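PDB 7CT3: mutual gliding motility protein C (MglC) from Myxococcus xanthus DK 1622, which is a Roadblock/LC7-domain component of the system that controls cell polarity and probably acts through interactions with its paralog MglB. Local coordinates for residues Arg4-Ser9 and Pro114-Glu119; Asn12-Ala17 and Arg106-Val111; Thr55-Ala60 and Phe91-Leu96; Val69-Val74 and Leu80-Leu85. All blocks are in the same frame, centred on the assembly; numbering follows the deposited sequence.

Contact 1 (Arg4-Ser9 and Pro114-Glu119); sequences RTHLES and PKVRAE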
loop_
_atom_site.group_PDB
_atom_site.type_symbol
_atom_site.label_atom_id
_atom_site.label_comp_id
_atom_site.label_asym_id
_atom_site.label_seq_id
_atom_site.Cartn_x
_atom_site.Cartn_y
_atom_site.Cartn_z
ATOM N N ARG A 4 23.305 3.936 -3.902
ATOM C CA ARG A 4 23.230 2.460 -4.077
ATOM C C ARG A 4 23.540 1.738 -2.761
ATOM O O ARG A 4 22.895 0.705 -2.516
ATOM C CB ARG A 4 24.120 1.921 -5.196
ATOM C CG ARG A 4 23.732 0.494 -5.560
ATOM C CD ARG A 4 24.380 -0.038 -6.806
ATOM N NE ARG A 4 24.066 0.760 -7.979
ATOM C CZ ARG A 4 24.709 0.658 -9.137
ATOM N NH1 ARG A 4 24.367 1.423 -10.160
ATOM N NH2 ARG A 4 25.698 -0.207 -9.266
ATOM N N THR A 5 24.474 2.243 -1.951
ATOM C CA THR A 5 24.824 1.648 -0.629
ATOM C C THR A 5 23.554 1.522 0.228
ATOM O O THR A 5 23.392 0.484 0.908
ATOM C CB THR A 5 25.931 2.444 0.077
ATOM O OG1 THR A 5 26.334 1.664 1.200
ATOM C CG2 THR A 5 25.507 3.822 0.535
ATOM N N HIS A 6 22.674 2.526 0.185
ATOM C CA HIS A 6 21.403 2.554 0.960
ATOM C C HIS A 6 20.424 1.523 0.385
ATOM O O HIS A 6 19.774 0.828 1.183
ATOM C CB HIS A 6 20.813 3.969 0.983
ATOM C CG HIS A 6 21.738 4.985 1.561
ATOM N ND1 HIS A 6 22.327 4.822 2.797
ATOM C CD2 HIS A 6 22.177 6.168 1.082
ATOM C CE1 HIS A 6 23.092 5.861 3.057
ATOM N NE2 HIS A 6 23.018 6.703 2.021
ATOM N N LEU A 7 20.336 1.424 -0.947
ATOM C CA LEU A 7 19.439 0.465 -1.648
ATOM C C LEU A 7 19.880 -0.958 -1.295
ATOM O O LEU A 7 19.006 -1.800 -1.025
ATOM C CB LEU A 7 19.488 0.697 -3.162
ATOM C CG LEU A 7 19.168 2.113 -3.644
ATOM C CD1 LEU A 7 19.227 2.187 -5.160
ATOM C CD2 LEU A 7 17.811 2.579 -3.142
ATOM N N GLU A 8 21.191 -1.206 -1.278
ATOM C CA GLU A 8 21.768 -2.534 -0.942
ATOM C C GLU A 8 21.424 -2.875 0.513
ATOM O O GLU A 8 21.043 -4.032 0.770
ATOM C CB GLU A 8 23.277 -2.551 -1.191
ATOM C CG GLU A 8 23.929 -3.864 -0.793
ATOM C CD GLU A 8 25.399 -3.983 -1.145
ATOM O OE1 GLU A 8 26.022 -2.946 -1.438
ATOM O OE2 GLU A 8 25.914 -5.119 -1.120
ATOM N N SER A 9 21.539 -1.908 1.427
ATOM C CA SER A 9 21.229 -2.089 2.871
ATOM C C SER A 9 19.777 -2.554 3.035
ATOM O O SER A 9 19.538 -3.488 3.828
ATOM C CB SER A 9 21.500 -0.833 3.651
ATOM O OG SER A 9 21.077 -0.983 4.998
ATOM N N PRO A 114 15.163 8.934 4.576
ATOM C CA PRO A 114 15.901 10.168 4.867
ATOM C C PRO A 114 17.382 10.125 4.444
ATOM O O PRO A 114 17.915 11.153 4.056
ATOM C CB PRO A 114 15.807 10.374 6.389
ATOM C CG PRO A 114 14.988 9.219 6.936
ATOM C CD PRO A 114 14.568 8.336 5.781
ATOM N N LYS A 115 18.009 8.951 4.511
ATOM C CA LYS A 115 19.424 8.751 4.096
ATOM C C LYS A 115 19.538 8.955 2.580
ATOM O O LYS A 115 20.492 9.625 2.142
ATOM C CB LYS A 115 19.924 7.363 4.501
ATOM C CG LYS A 115 19.846 7.065 5.989
ATOM C CD LYS A 115 20.615 5.831 6.369
ATOM C CE LYS A 115 20.049 5.136 7.586
ATOM N NZ LYS A 115 20.784 3.885 7.871
ATOM N N VAL A 116 18.588 8.415 1.811
ATOM C CA VAL A 116 18.542 8.587 0.329
ATOM C C VAL A 116 18.293 10.071 0.021
ATOM O O VAL A 116 18.989 10.614 -0.860
ATOM C CB VAL A 116 17.485 7.666 -0.311
ATOM C CG1 VAL A 116 17.281 7.960 -1.791
ATOM C CG2 VAL A 116 17.832 6.198 -0.107
ATOM N N ARG A 117 17.361 10.711 0.737
ATOM C CA ARG A 117 17.004 12.145 0.547
ATOM C C ARG A 117 18.240 13.023 0.764
ATOM O O ARG A 117 18.379 14.026 0.042
ATOM C CB ARG A 117 15.885 12.575 1.496
ATOM C CG ARG A 117 14.501 12.143 1.039
ATOM C CD ARG A 117 13.389 12.992 1.623
ATOM N NE ARG A 117 13.148 12.622 3.005
ATOM C CZ ARG A 117 12.349 11.637 3.415
ATOM N NH1 ARG A 117 11.668 10.905 2.549
ATOM N NH2 ARG A 117 12.227 11.392 4.707
ATOM N N ALA A 118 19.102 12.648 1.712
ATOM C CA ALA A 118 20.317 13.403 2.095
ATOM C C ALA A 118 21.370 13.367 0.975
ATOM O O ALA A 118 22.247 14.248 0.983
ATOM C CB ALA A 118 20.871 12.853 3.384
ATOM N N GLU A 119 21.300 12.402 0.049
ATOM C CA GLU A 119 22.326 12.202 -1.014
ATOM C C GLU A 119 22.038 13.084 -2.237
ATOM O O GLU A 119 22.898 13.110 -3.135
ATOM C CB GLU A 119 22.392 10.739 -1.455
ATOM C CG GLU A 119 22.823 9.776 -0.366
ATOM C CD GLU A 119 24.248 9.929 0.139
ATOM O OE1 GLU A 119 25.008 10.740 -0.437
ATOM O OE2 GLU A 119 24.595 9.228 1.118
#

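Contact 2 (Asn12-Ala17 and Arg106-Val111); sequences NQVEGA and RYVLRV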
loop_
_atom_site.group_PDB
_atom_site.type_symbol
_atom_site.label_atom_id
_atom_site.label_comp_id
_atom_site.label_asym_id
_atom_site.label_seq_id
_atom_site.Cartn_x
_atom_site.Cartn_y
_atom_site.Cartn_z
ATOM N N ASN A 12 19.376 -6.200 1.762
ATOM C CA ASN A 12 20.128 -7.097 2.681
ATOM C C ASN A 12 19.306 -7.346 3.956
ATOM O O ASN A 12 19.369 -8.469 4.474
ATOM C CB ASN A 12 21.523 -6.549 2.991
ATOM C CG ASN A 12 22.497 -6.692 1.839
ATOM O OD1 ASN A 12 22.240 -7.409 0.871
ATOM N ND2 ASN A 12 23.635 -6.024 1.939
ATOM N N GLN A 13 18.544 -6.354 4.429
ATOM C CA GLN A 13 17.829 -6.417 5.733
ATOM C C GLN A 13 16.466 -7.110 5.596
ATOM O O GLN A 13 15.989 -7.645 6.603
ATOM C CB GLN A 13 17.626 -5.013 6.305
ATOM C CG GLN A 13 18.895 -4.376 6.848
ATOM C CD GLN A 13 18.600 -3.019 7.439
ATOM O OE1 GLN A 13 17.988 -2.905 8.499
ATOM N NE2 GLN A 13 19.021 -1.975 6.744
ATOM N N VAL A 14 15.835 -7.077 4.419
ATOM C CA VAL A 14 14.409 -7.491 4.250
ATOM C C VAL A 14 14.361 -8.865 3.576
ATOM O O VAL A 14 14.753 -8.952 2.394
ATOM C CB VAL A 14 13.605 -6.443 3.457
ATOM C CG1 VAL A 14 12.177 -6.903 3.200
ATOM C CG2 VAL A 14 13.610 -5.088 4.150
ATOM N N GLU A 15 13.880 -9.882 4.301
ATOM C CA GLU A 15 13.678 -11.257 3.771
ATOM C C GLU A 15 12.690 -11.176 2.604
ATOM O O GLU A 15 11.611 -10.570 2.780
ATOM C CB GLU A 15 13.164 -12.219 4.848
ATOM C CG GLU A 15 14.151 -12.515 5.974
ATOM C CD GLU A 15 15.627 -12.374 5.641
ATOM O OE1 GLU A 15 16.263 -11.434 6.167
ATOM O OE2 GLU A 15 16.145 -13.208 4.872
ATOM N N GLY A 16 13.075 -11.722 1.447
ATOM C CA GLY A 16 12.230 -11.811 0.242
ATOM C C GLY A 16 12.318 -10.581 -0.649
ATOM O O GLY A 16 11.579 -10.545 -1.645
ATOM N N ALA A 17 13.186 -9.612 -0.334
ATOM C CA ALA A 17 13.382 -8.379 -1.136
ATOM C C ALA A 17 13.886 -8.755 -2.534
ATOM O O ALA A 17 14.885 -9.490 -2.621
ATOM C CB ALA A 17 14.340 -7.440 -0.445
ATOM N N ARG A 106 8.446 -2.236 5.287
ATOM C CA ARG A 106 7.853 -0.901 5.564
ATOM C C ARG A 106 8.748 -0.153 6.560
ATOM O O ARG A 106 9.062 1.032 6.316
ATOM C CB ARG A 106 6.420 -1.061 6.079
ATOM C CG ARG A 106 5.447 -1.595 5.039
ATOM C CD ARG A 106 4.025 -1.720 5.558
ATOM N NE ARG A 106 3.530 -0.442 6.054
ATOM C CZ ARG A 106 3.213 -0.165 7.316
ATOM N NH1 ARG A 106 3.291 -1.091 8.260
ATOM N NH2 ARG A 106 2.798 1.050 7.631
ATOM N N TYR A 107 9.176 -0.836 7.625
ATOM C CA TYR A 107 10.029 -0.260 8.695
ATOM C C TYR A 107 11.380 0.166 8.103
ATOM O O TYR A 107 11.795 1.321 8.291
ATOM C CB TYR A 107 10.179 -1.256 9.847
ATOM C CG TYR A 107 11.284 -0.911 10.808
ATOM C CD1 TYR A 107 11.111 0.056 11.784
ATOM C CD2 TYR A 107 12.518 -1.532 10.714
ATOM C CE1 TYR A 107 12.134 0.388 12.658
ATOM C CE2 TYR A 107 13.550 -1.208 11.575
ATOM C CZ TYR A 107 13.356 -0.251 12.555
ATOM O OH TYR A 107 14.371 0.062 13.410
ATOM N N VAL A 108 12.053 -0.738 7.391
ATOM C CA VAL A 108 13.417 -0.468 6.850
ATOM C C VAL A 108 13.342 0.676 5.824
ATOM O O VAL A 108 14.231 1.542 5.847
ATOM C CB VAL A 108 14.063 -1.737 6.268
ATOM C CG1 VAL A 108 15.346 -1.412 5.522
ATOM C CG2 VAL A 108 14.330 -2.768 7.356
ATOM N N LEU A 109 12.323 0.716 4.963
ATOM C CA LEU A 109 12.235 1.808 3.959
ATOM C C LEU A 109 12.015 3.147 4.673
ATOM O O LEU A 109 12.607 4.148 4.227
ATOM C CB LEU A 109 11.140 1.535 2.924
ATOM C CG LEU A 109 11.384 2.239 1.592
ATOM C CD1 LEU A 109 12.588 1.634 0.880
ATOM C CD2 LEU A 109 10.157 2.197 0.701
ATOM N N ARG A 110 11.219 3.171 5.744
ATOM C CA ARG A 110 10.962 4.410 6.532
ATOM C C ARG A 110 12.288 4.916 7.119
ATOM O O ARG A 110 12.527 6.134 7.081
ATOM C CB ARG A 110 9.909 4.173 7.621
ATOM C CG ARG A 110 9.533 5.429 8.392
ATOM C CD ARG A 110 8.375 5.240 9.360
ATOM N NE ARG A 110 8.625 4.202 10.356
ATOM C CZ ARG A 110 9.331 4.350 11.484
ATOM N NH1 ARG A 110 9.897 5.507 11.796
ATOM N NH2 ARG A 110 9.476 3.322 12.300
ATOM N N VAL A 111 13.129 4.009 7.619
ATOM C CA VAL A 111 14.455 4.336 8.218
ATOM C C VAL A 111 15.422 4.826 7.128
ATOM O O VAL A 111 16.217 5.735 7.415
ATOM C CB VAL A 111 15.025 3.121 8.974
ATOM C CG1 VAL A 111 16.501 3.292 9.303
ATOM C CG2 VAL A 111 14.218 2.829 10.231
#

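Contact 3 (Thr55-Ala60 and Phe91-Leu96); sequences TQLRNA and FLVLAL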
loop_
_atom_site.group_PDB
_atom_site.type_symbol
_atom_site.label_atom_id
_atom_site.label_comp_id
_atom_site.label_asym_id
_atom_site.label_seq_id
_atom_site.Cartn_x
_atom_site.Cartn_y
_atom_site.Cartn_z
ATOM N N THR A 55 4.198 0.283 -14.493
ATOM C CA THR A 55 3.345 1.408 -14.969
ATOM C C THR A 55 2.486 1.925 -13.810
ATOM O O THR A 55 2.429 3.160 -13.608
ATOM C CB THR A 55 2.448 0.993 -16.138
ATOM O OG1 THR A 55 3.309 0.586 -17.200
ATOM C CG2 THR A 55 1.540 2.108 -16.615
ATOM N N GLN A 56 1.843 1.004 -13.086
ATOM C CA GLN A 56 0.856 1.317 -12.019
ATOM C C GLN A 56 1.580 1.845 -10.775
ATOM O O GLN A 56 1.025 2.746 -10.121
ATOM C CB GLN A 56 -0.005 0.089 -11.722
ATOM C CG GLN A 56 -0.762 -0.431 -12.936
ATOM C CD GLN A 56 -1.377 0.679 -13.756
ATOM O OE1 GLN A 56 -2.117 1.524 -13.248
ATOM N NE2 GLN A 56 -1.075 0.685 -15.045
ATOM N N LEU A 57 2.773 1.326 -10.460
ATOM C CA LEU A 57 3.610 1.841 -9.341
ATOM C C LEU A 57 3.814 3.348 -9.528
ATOM O O LEU A 57 3.562 4.100 -8.578
ATOM C CB LEU A 57 4.964 1.120 -9.299
ATOM C CG LEU A 57 4.930 -0.324 -8.808
ATOM C CD1 LEU A 57 6.294 -0.977 -8.956
ATOM C CD2 LEU A 57 4.471 -0.394 -7.365
ATOM N N ARG A 58 4.250 3.771 -10.716
ATOM C CA ARG A 58 4.576 5.197 -10.984
ATOM C C ARG A 58 3.284 6.028 -10.921
ATOM O O ARG A 58 3.350 7.173 -10.443
ATOM C CB ARG A 58 5.308 5.349 -12.319
ATOM C CG ARG A 58 5.968 6.710 -12.508
ATOM C CD ARG A 58 5.669 7.317 -13.870
ATOM N NE ARG A 58 4.237 7.556 -14.014
ATOM C CZ ARG A 58 3.594 8.655 -13.620
ATOM N NH1 ARG A 58 4.249 9.666 -13.071
ATOM N NH2 ARG A 58 2.286 8.739 -13.786
ATOM N N ASN A 59 2.152 5.479 -11.367
ATOM C CA ASN A 59 0.836 6.174 -11.310
ATOM C C ASN A 59 0.461 6.421 -9.841
ATOM O O ASN A 59 0.153 7.575 -9.497
ATOM C CB ASN A 59 -0.267 5.396 -12.032
ATOM C CG ASN A 59 -0.105 5.374 -13.538
ATOM O OD1 ASN A 59 0.611 6.192 -14.116
ATOM N ND2 ASN A 59 -0.774 4.436 -14.183
ATOM N N ALA A 60 0.473 5.376 -9.010
ATOM C CA ALA A 60 0.106 5.453 -7.575
ATOM C C ALA A 60 1.125 6.319 -6.820
ATOM O O ALA A 60 0.716 7.044 -5.889
ATOM C CB ALA A 60 -0.000 4.067 -6.985
ATOM N N PHE A 91 11.052 9.056 -6.276
ATOM C CA PHE A 91 10.543 8.199 -5.177
ATOM C C PHE A 91 11.417 6.952 -5.052
ATOM O O PHE A 91 12.127 6.566 -5.998
ATOM C CB PHE A 91 9.067 7.849 -5.359
ATOM C CG PHE A 91 8.701 7.082 -6.602
ATOM C CD1 PHE A 91 8.470 7.746 -7.799
ATOM C CD2 PHE A 91 8.538 5.703 -6.566
ATOM C CE1 PHE A 91 8.107 7.046 -8.937
ATOM C CE2 PHE A 91 8.162 5.006 -7.706
ATOM C CZ PHE A 91 7.948 5.681 -8.889
ATOM N N LEU A 92 11.351 6.361 -3.866
ATOM C CA LEU A 92 12.087 5.149 -3.456
ATOM C C LEU A 92 11.091 3.990 -3.477
ATOM O O LEU A 92 9.994 4.174 -2.927
ATOM C CB LEU A 92 12.622 5.439 -2.052
ATOM C CG LEU A 92 13.543 4.401 -1.429
ATOM C CD1 LEU A 92 14.795 4.197 -2.265
ATOM C CD2 LEU A 92 13.898 4.829 -0.016
ATOM N N VAL A 93 11.425 2.870 -4.118
ATOM C CA VAL A 93 10.508 1.695 -4.211
ATOM C C VAL A 93 11.257 0.437 -3.769
ATOM O O VAL A 93 12.345 0.162 -4.300
ATOM C CB VAL A 93 9.879 1.532 -5.611
ATOM C CG1 VAL A 93 10.898 1.602 -6.728
ATOM C CG2 VAL A 93 9.058 0.253 -5.716
ATOM N N LEU A 94 10.672 -0.282 -2.809
ATOM C CA LEU A 94 11.076 -1.645 -2.406
ATOM C C LEU A 94 10.043 -2.632 -2.951
ATOM O O LEU A 94 8.836 -2.425 -2.712
ATOM C CB LEU A 94 11.156 -1.710 -0.879
ATOM C CG LEU A 94 11.320 -3.107 -0.285
ATOM C CD1 LEU A 94 12.620 -3.751 -0.746
ATOM C CD2 LEU A 94 11.258 -3.040 1.232
ATOM N N ALA A 95 10.508 -3.645 -3.680
ATOM C CA ALA A 95 9.693 -4.789 -4.144
ATOM C C ALA A 95 10.170 -6.028 -3.392
ATOM O O ALA A 95 11.399 -6.238 -3.326
ATOM C CB ALA A 95 9.818 -4.964 -5.636
ATOM N N LEU A 96 9.243 -6.802 -2.829
ATOM C CA LEU A 96 9.590 -8.100 -2.204
ATOM C C LEU A 96 8.580 -9.166 -2.633
ATOM O O LEU A 96 7.458 -8.809 -3.020
ATOM C CB LEU A 96 9.686 -7.935 -0.682
ATOM C CG LEU A 96 8.456 -7.401 0.049
ATOM C CD1 LEU A 96 8.353 -8.019 1.429
ATOM C CD2 LEU A 96 8.492 -5.885 0.169
#

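Contact 4 (Val69-Val74 and Leu80-Leu85); sequences VSEVSV and LTVMRL. With NA (sodium ion), chain B.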
loop_
_atom_site.group_PDB
_atom_site.type_symbol
_atom_site.label_atom_id
_atom_site.label_comp_id
_atom_site.label_asym_id
_atom_site.label_seq_id
_atom_site.Cartn_x
_atom_site.Cartn_y
_atom_site.Cartn_z
ATOM N N VAL A 69 0.069 12.101 2.311
ATOM C CA VAL A 69 0.507 10.737 1.891
ATOM C C VAL A 69 2.014 10.612 2.145
ATOM O O VAL A 69 2.784 11.431 1.596
ATOM C CB VAL A 69 0.145 10.451 0.424
ATOM C CG1 VAL A 69 0.664 9.094 -0.022
ATOM C CG2 VAL A 69 -1.356 10.553 0.186
ATOM N N SER A 70 2.419 9.629 2.952
ATOM C CA SER A 70 3.840 9.367 3.297
ATOM C C SER A 70 4.323 8.038 2.692
ATOM O O SER A 70 5.538 7.899 2.495
ATOM C CB SER A 70 4.032 9.407 4.787
ATOM O OG SER A 70 3.211 8.441 5.417
ATOM N N GLU A 71 3.422 7.096 2.400
ATOM C CA GLU A 71 3.799 5.718 1.984
ATOM C C GLU A 71 2.692 5.125 1.104
ATOM O O GLU A 71 1.504 5.284 1.442
ATOM C CB GLU A 71 4.076 4.917 3.255
ATOM C CG GLU A 71 4.466 3.468 3.059
ATOM C CD GLU A 71 4.382 2.706 4.377
ATOM O OE1 GLU A 71 3.254 2.428 4.819
ATOM O OE2 GLU A 71 5.438 2.448 4.991
ATOM N N VAL A 72 3.072 4.484 -0.001
ATOM C CA VAL A 72 2.123 3.848 -0.957
ATOM C C VAL A 72 2.615 2.433 -1.269
ATOM O O VAL A 72 3.838 2.246 -1.401
ATOM C CB VAL A 72 1.968 4.694 -2.232
ATOM C CG1 VAL A 72 1.010 4.050 -3.220
ATOM C CG2 VAL A 72 1.528 6.113 -1.903
ATOM N N SER A 73 1.684 1.485 -1.374
ATOM C CA SER A 73 1.933 0.080 -1.792
ATOM C C SER A 73 0.997 -0.278 -2.945
ATOM O O SER A 73 -0.211 0.018 -2.855
ATOM C CB SER A 73 1.755 -0.876 -0.643
ATOM O OG SER A 73 2.742 -0.651 0.346
ATOM N N VAL A 74 1.545 -0.886 -3.993
ATOM C CA VAL A 74 0.756 -1.501 -5.095
ATOM C C VAL A 74 1.198 -2.959 -5.175
ATOM O O VAL A 74 2.385 -3.202 -5.495
ATOM C CB VAL A 74 0.946 -0.741 -6.419
ATOM C CG1 VAL A 74 0.210 -1.409 -7.565
ATOM C CG2 VAL A 74 0.515 0.715 -6.290
ATOM N N LEU A 80 4.873 -7.611 -3.426
ATOM C CA LEU A 80 4.464 -6.458 -2.592
ATOM C C LEU A 80 5.450 -5.322 -2.853
ATOM O O LEU A 80 6.645 -5.610 -3.072
ATOM C CB LEU A 80 4.467 -6.862 -1.117
ATOM C CG LEU A 80 3.838 -8.215 -0.797
ATOM C CD1 LEU A 80 3.958 -8.518 0.686
ATOM C CD2 LEU A 80 2.383 -8.270 -1.238
ATOM N N THR A 81 4.967 -4.083 -2.848
ATOM C CA THR A 81 5.819 -2.882 -2.998
ATOM C C THR A 81 5.524 -1.909 -1.861
ATOM O O THR A 81 4.394 -1.923 -1.323
ATOM C CB THR A 81 5.670 -2.222 -4.373
ATOM O OG1 THR A 81 4.352 -1.686 -4.485
ATOM C CG2 THR A 81 5.957 -3.184 -5.506
ATOM N N VAL A 82 6.540 -1.131 -1.509
ATOM C CA VAL A 82 6.471 0.013 -0.561
ATOM C C VAL A 82 7.223 1.155 -1.224
ATOM O O VAL A 82 8.342 0.947 -1.693
ATOM C CB VAL A 82 7.108 -0.321 0.800
ATOM C CG1 VAL A 82 6.798 0.762 1.819
ATOM C CG2 VAL A 82 6.696 -1.686 1.310
HETATM N N MSE A 83 6.609 2.341 -1.233
HETATM C CA MSE A 83 7.198 3.505 -1.869
HETATM C C MSE A 83 7.112 4.705 -0.934
HETATM O O MSE A 83 6.106 4.879 -0.247
HETATM C CB MSE A 83 6.468 3.811 -3.177
HETATM C CG MSE A 83 6.620 2.744 -4.221
HETATM SE SE MSE A 83 5.448 3.135 -5.717
HETATM C CE MSE A 83 3.735 2.361 -5.161
ATOM N N ARG A 84 8.175 5.521 -0.943
ATOM C CA ARG A 84 8.231 6.772 -0.204
ATOM C C ARG A 84 8.848 7.862 -1.088
ATOM O O ARG A 84 9.621 7.527 -2.008
ATOM C CB ARG A 84 9.058 6.626 1.078
ATOM C CG ARG A 84 8.388 5.783 2.152
ATOM C CD ARG A 84 9.113 5.815 3.483
ATOM N NE ARG A 84 8.207 5.293 4.492
ATOM C CZ ARG A 84 7.447 6.019 5.306
ATOM N NH1 ARG A 84 7.509 7.341 5.309
ATOM N NH2 ARG A 84 6.639 5.407 6.147
ATOM N N LEU A 85 8.520 9.122 -0.799
ATOM C CA LEU A 85 9.012 10.307 -1.543
ATOM C C LEU A 85 10.457 10.603 -1.131
ATOM O O LEU A 85 10.740 10.602 0.073
ATOM C CB LEU A 85 8.099 11.498 -1.235
ATOM C CG LEU A 85 8.284 12.710 -2.143
ATOM C CD1 LEU A 85 7.879 12.377 -3.570
ATOM C CD2 LEU A 85 7.488 13.895 -1.619
HETATM NA NA NA B . 3.831 13.233 0.801
HETATM O O HOH W 1 7.127 9.704 1.682
HETATM O O HOH W 2 4.742 6.904 7.482
HETATM O O HOH W 3 7.848 2.558 4.511
HETATM O O HOH W 4 5.992 2.598 7.610
HETATM O O HOH W 5 4.925 15.436 0.539
HETATM O O HOH W 6 5.897 12.341 1.599
#

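Contact 1 (Arg4-Ser9 and Pro114-Glu119)
In this Roadblock/LC7 domain the first and last helices lie side by side on one face of the sheet, and H6 reaches from helix 4-13 to the end of helix 102-117. Its ring makes two contacts and its CB a third. At the ring edge NE2 donates to E119 OE2 (3.1 Å), a nearly straight bond with an N-H...O angle of 161°; the carboxylate oxygen lies close to the ring plane and receives the proton on its anti lone pair. Over one face stands K115 CB, 3.9 Å from the centroid of the H6 ring, a CH-pi contact almost on the ring normal. The opposite face is covered from within its own helix by T5 CG2, so the imidazole is sandwiched between two aliphatic groups while its edge is tied to a carboxylate. Nearer the backbone, H6 CB touches V116 CG2 at 3.9 Å. An alanine in place of H6 is likely to leave the E119 carboxylate without its imidazole donor and to open a gap between K115 CB and T5 CG2. In the second shell, V116 also packs on F3 and on V22 of the sheet, and L7 turns to C20 and F33. E119 reaches the histidine because chi1 (-63°) sets CG at the ring edge, 3.9 Å from H6 CD2, and the bend at chi2 (-66°) turns the carboxylate so that OE2 meets NE2.

Contact 2 (Asn12-Ala17 and Arg106-Val111)
V108, on the inner side of helix 102-117, meets both Q13 and V14, where helix 4-13 gives way to the turn that leads into strand 17-24. Two residues earlier, R106 points away, forming a salt bridge with E71 and packing on F102 of the second subunit. The side chain of V108 is forked: CG1, anti to the backbone N (chi1 171°), lies beside the amide of Q13, 3.9 Å from Q13 NE2, while CG2 comes 3.8 Å from Q13 OE1 and also touches V14. The two valines lie alongside each other, pointing opposite ways, with V14 CG2 4.0 Å from V108 CB. An alanine in place of V108, lacking both methyls, would probably leave V14 CG2 with only CB to touch and open a gap beside the Q13 amide, between helix 102-117 and the end of helix 4-13. One residue on, L109 turns to L92 and L94 of the sheet. V14 begins a type II beta turn closed by A17 N to V14 O. No hydrogen bond joins the segments: Q13 NE2 is hydrogen-bonded to S9 OG of its own helix, so the amide lends V108 only van der Waals contact, and the join depends on fit of shape.

Contact 3 (Thr55-Ala60 and Phe91-Leu96)
In this Roadblock/LC7 domain helix 44-61 packs on strand 90-97 of the sheet, R58 against F91 and L57 against V93. The phenyl ring of F91 reaches toward the helix from a strand residue whose CG sits between the backbone N and the carbonyl carbon (chi1 61°). The far end of the ring, CZ and CE1, meets both the backbone and the side chain: F91 CZ is 4.0 Å from R58 CA, and F91 CE1 is 4.2 Å from R58 CG. The two side chains run roughly perpendicular to each other. The ring thus touches the root of the arginine, while the charged end is led away by bends at chi2 and chi3, its guanidinium plane turned 72° from that of the ring. There R58 NH2 donates to N59 OD1 at 3.1 Å, on a lone pair in the carbonyl plane, while NH1 forms a salt bridge with E62 and a hydrogen bond with the carbonyl of F25. These partners fix the guanidinium beside the helix and leave CG against the ring. The second pair is purely apolar and looser: L57 CD1 approaches V93 CG2 at 4.4 Å. F91 also meets M23 of strand 17-24 and the ring of F25 in a loop. L57, beyond V93, packs on Y50 of its own helix, V74 of strand 71-75, and T81 and M83 of strand 79-87, so through this one leucine the helix touches three strands.

Contact 4 (Val69-Val74 and Leu80-Leu85)
R84 and E71 face each other across the antiparallel pair formed by strands 71-75 and 79-87, the hairpin by which the sheet reaches the second subunit. From R84 CB the chain runs extended past the carbonyl of S70, with R84 CG 3.6 Å from S70 O. NE is joined to E71 OE2 through a water. At the tip NH2 makes a long, weak salt bridge to E71 OE2 (3.4 Å), while R84 NH1 lies 3.5 Å from S70 O at an angle too poor for a hydrogen bond, close to S70 CB. The carboxylate and guanidinium planes stand 74° apart, so this is not a coplanar bidentate pairing; of three waters in the guanidinium plane, two bridge to E71 OE2 and the third joins NH2 to S70 OG. E71 CB lies over one face of the guanidinium, while E71 CG touches V82 CG1. The backbone pairs directly at V72 and M83: M83 N donates to V72 O (2.8 Å) and V72 N to M83 O (3.1 Å). Further along, side chains carry the bonding, S73 OG donating to T81 O and T81 OG1 to V74 O, each at 2.7 Å. On the face of V72 and V74, the bent selenomethionine M83 lays CE 3.7 Å from V72 CG1. V69 O binds a sodium ion, whose site L64 and T66 help to form. Outward, E71 to V74 pair with a strand of the second subunit, whose N75 bonds E71 OE1; inward, strand 90-97 flanks L80 to R84, with helix 44-61 over M83 and F102 of helix 102-117 against V82.

Overall arrangement
Contacts 1 and 2, centres about 12 Å apart, both join helix 4-13 to helix 102-117 on one face of the sheet, whereas contact 3 places helix 44-61 on the other. The centres of contacts 3 and 4 are about 7 Å apart, linked by backbone hydrogen bonds between strands 79-87 and 90-97; that of contact 1 is about 17 and 16 Å from them. Along the chain they are nested, 4 within 3 within 2 within 1, so the terminal helices meet only after the strands and helix 44-61 between them in the chain. L92 meets L7, V116 and L109, and the R106-E71 salt bridge ties contact 2 to the strand that continues the sheet into the second subunit.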